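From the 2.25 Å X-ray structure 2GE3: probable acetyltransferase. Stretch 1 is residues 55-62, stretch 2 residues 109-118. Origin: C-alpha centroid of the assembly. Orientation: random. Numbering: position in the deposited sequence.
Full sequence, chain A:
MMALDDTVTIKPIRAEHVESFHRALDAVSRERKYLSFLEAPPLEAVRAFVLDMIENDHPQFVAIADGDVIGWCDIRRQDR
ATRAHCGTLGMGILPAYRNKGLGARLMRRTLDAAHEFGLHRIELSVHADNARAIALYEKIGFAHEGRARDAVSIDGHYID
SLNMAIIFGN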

# COMPACT_ATOMS: atom_id res chain seq x y z
N GLU A 55 9.86 16.12 -11.72
CA GLU A 55 10.13 17.34 -10.99
C GLU A 55 10.75 17.03 -9.63
O GLU A 55 11.73 17.69 -9.20
CB GLU A 55 8.86 18.22 -10.92
CG GLU A 55 8.66 19.30 -12.09
CD GLU A 55 9.13 18.94 -13.58
OE1 GLU A 55 10.22 19.47 -13.95
OE2 GLU A 55 8.40 18.22 -14.39
N ASN A 56 10.22 15.99 -9.00
CA ASN A 56 10.68 15.47 -7.72
C ASN A 56 11.71 14.34 -7.79
O ASN A 56 11.98 13.66 -6.79
CB ASN A 56 9.48 15.01 -6.93
CG ASN A 56 8.49 16.11 -6.76
OD1 ASN A 56 8.87 17.26 -6.54
ND2 ASN A 56 7.22 15.79 -6.94
N ASP A 57 12.26 14.17 -9.00
CA ASP A 57 13.44 13.37 -9.23
C ASP A 57 13.29 11.84 -8.96
O ASP A 57 14.31 11.15 -8.77
CB ASP A 57 14.63 14.00 -8.48
CG ASP A 57 15.98 13.62 -9.09
OD1 ASP A 57 16.13 13.77 -10.32
OD2 ASP A 57 16.87 13.14 -8.33
N HIS A 58 12.03 11.33 -8.98
CA HIS A 58 11.70 9.88 -8.73
C HIS A 58 11.96 8.97 -9.96
O HIS A 58 11.55 9.34 -11.09
CB HIS A 58 10.27 9.71 -8.30
CG HIS A 58 9.94 10.44 -7.04
ND1 HIS A 58 8.64 10.66 -6.63
CD2 HIS A 58 10.73 11.01 -6.11
CE1 HIS A 58 8.65 11.34 -5.49
NE2 HIS A 58 9.91 11.56 -5.16
N PRO A 59 12.68 7.84 -9.75
CA PRO A 59 13.27 7.03 -10.87
C PRO A 59 12.17 6.51 -11.79
O PRO A 59 11.19 5.94 -11.30
CB PRO A 59 13.99 5.88 -10.16
CG PRO A 59 14.01 6.23 -8.71
CD PRO A 59 13.01 7.30 -8.42
N GLN A 60 12.26 6.83 -13.07
CA GLN A 60 11.28 6.43 -14.00
C GLN A 60 11.93 6.34 -15.37
O GLN A 60 12.38 7.32 -15.91
CB GLN A 60 10.09 7.38 -14.01
CG GLN A 60 8.98 6.97 -15.00
CD GLN A 60 7.70 7.84 -14.77
OE1 GLN A 60 7.80 9.08 -14.49
NE2 GLN A 60 6.53 7.18 -14.80
N PHE A 61 11.98 5.12 -15.90
CA PHE A 61 12.75 4.87 -17.12
C PHE A 61 11.85 4.29 -18.19
O PHE A 61 10.91 3.53 -17.89
CB PHE A 61 13.90 3.89 -16.78
CG PHE A 61 15.02 4.54 -16.02
CD1 PHE A 61 14.90 4.80 -14.64
CD2 PHE A 61 16.14 4.99 -16.69
CE1 PHE A 61 15.94 5.54 -13.96
CE2 PHE A 61 17.15 5.67 -16.03
CZ PHE A 61 17.04 5.95 -14.67
N VAL A 62 12.16 4.61 -19.45
CA VAL A 62 11.37 4.07 -20.58
C VAL A 62 12.28 3.30 -21.50
O VAL A 62 13.45 3.63 -21.59
CB VAL A 62 10.53 5.13 -21.30
CG1 VAL A 62 9.37 5.44 -20.40
CG2 VAL A 62 11.43 6.38 -21.73
N ARG A 109 18.83 -0.27 -14.29
CA ARG A 109 18.95 1.19 -14.39
C ARG A 109 18.08 1.87 -13.35
O ARG A 109 18.46 2.91 -12.77
CB ARG A 109 18.52 1.68 -15.78
CG ARG A 109 19.59 1.35 -16.92
CD ARG A 109 20.89 2.23 -16.66
NE ARG A 109 20.61 3.67 -16.86
CZ ARG A 109 20.44 4.24 -18.07
NH1 ARG A 109 20.46 3.49 -19.19
NH2 ARG A 109 20.22 5.54 -18.17
N THR A 110 16.87 1.35 -13.18
CA THR A 110 15.87 1.98 -12.31
C THR A 110 16.29 1.82 -10.83
O THR A 110 16.16 2.76 -10.08
CB THR A 110 14.44 1.45 -12.60
OG1 THR A 110 14.15 1.65 -13.99
CG2 THR A 110 13.31 2.17 -11.70
N LEU A 111 16.79 0.66 -10.43
CA LEU A 111 17.33 0.43 -9.08
C LEU A 111 18.57 1.21 -8.78
O LEU A 111 18.80 1.68 -7.62
CB LEU A 111 17.61 -1.08 -8.87
CG LEU A 111 16.33 -1.99 -8.80
CD1 LEU A 111 16.75 -3.43 -8.81
CD2 LEU A 111 15.47 -1.72 -7.48
N ASP A 112 19.46 1.30 -9.77
CA ASP A 112 20.59 2.10 -9.56
C ASP A 112 20.21 3.58 -9.33
O ASP A 112 20.70 4.23 -8.38
CB ASP A 112 21.60 1.92 -10.65
CG ASP A 112 23.04 1.77 -10.05
OD1 ASP A 112 23.37 0.70 -9.37
OD2 ASP A 112 23.77 2.76 -10.21
N ALA A 113 19.30 4.13 -10.14
CA ALA A 113 18.88 5.50 -9.87
C ALA A 113 18.19 5.62 -8.47
O ALA A 113 18.30 6.67 -7.81
CB ALA A 113 17.95 5.95 -10.91
N ALA A 114 17.45 4.59 -8.03
CA ALA A 114 16.81 4.65 -6.69
C ALA A 114 17.81 4.71 -5.55
O ALA A 114 17.63 5.40 -4.55
CB ALA A 114 15.83 3.50 -6.46
N HIS A 115 18.86 3.92 -5.71
CA HIS A 115 19.90 3.89 -4.74
C HIS A 115 20.62 5.26 -4.72
O HIS A 115 20.77 5.81 -3.67
CB HIS A 115 20.83 2.74 -5.08
CG HIS A 115 21.82 2.40 -4.01
ND1 HIS A 115 22.52 1.20 -3.99
CD2 HIS A 115 22.24 3.08 -2.92
CE1 HIS A 115 23.32 1.17 -2.94
NE2 HIS A 115 23.16 2.28 -2.26
N GLU A 116 21.02 5.80 -5.87
CA GLU A 116 21.59 7.12 -5.99
C GLU A 116 20.70 8.16 -5.36
O GLU A 116 21.17 9.05 -4.70
CB GLU A 116 21.79 7.49 -7.46
CG GLU A 116 22.87 8.70 -7.68
CD GLU A 116 23.31 8.88 -9.17
OE1 GLU A 116 22.92 8.07 -10.03
OE2 GLU A 116 24.06 9.84 -9.51
N PHE A 117 19.40 8.07 -5.57
CA PHE A 117 18.50 9.00 -4.93
C PHE A 117 18.54 8.88 -3.38
O PHE A 117 18.15 9.78 -2.72
CB PHE A 117 17.08 8.80 -5.48
CG PHE A 117 16.01 9.61 -4.81
CD1 PHE A 117 15.41 10.70 -5.51
CD2 PHE A 117 15.57 9.31 -3.48
CE1 PHE A 117 14.39 11.48 -4.90
CE2 PHE A 117 14.56 10.07 -2.87
CZ PHE A 117 13.96 11.17 -3.60
N GLY A 118 18.89 7.74 -2.78
CA GLY A 118 18.89 7.71 -1.34
C GLY A 118 17.87 6.80 -0.69
O GLY A 118 17.78 6.78 0.52

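The two stretches pack a loop and the start of a strand against one side of a helix. Strand 60-62 and helix 109-117 run nearly antiparallel, at 157°, and their axes approach to 8.5 Å. No hydrogen bond crosses between them. The contact rests on van der Waals packing and buries 434 Å², both sides summed.

Apolar packing forms the center. Pro-59 and Phe-61 both point toward the helix, while Gln-60 between them points away, the usual alternation of an extended chain. Pro-59 CB lies 4.0 Å from Ala-113 CB, and Pro-59 CG lies 4.0 Å from Ala-114 CB. The small alanine side chains let the proline ring come close to the helix backbone: Pro-59 CG is 3.8 Å from Ala-114 CA. Phe-61 has the largest area covered by the other stretch. Its CE1 is 3.7 Å from Ala-113 CB, which sits at the ring edge. Thr-110 N and Arg-109 CB lie over one ring face.

Polar residues also supply packing atoms. Thr-110 OG1 is 3.3 Å from Phe-61 CD1; this hydroxyl is hydrogen-bonded elsewhere in the structure, so it is satisfied although Thr-110 is buried. Thr-110 CG2 is 4.1 Å from Pro-59 CB. Arg-109 is exposed, and its NH2 reaches to 3.7 Å from Phe-61 CE2.

Aromatic and carbonyl contacts extend the interface along the helix to Phe-117. Phe-117 points toward the loop with chi1 in t. Its CE1 is 3.9 Å from His-58 CD2, and the two rings meet obliquely, with planes at 71°. Asn-56 O is near the plane of the Phe-117 ring, 3.8 Å from CE1. Asp-57 O is 3.5 Å from Phe-117 CD1. The broad ring thus touches three consecutive loop residues.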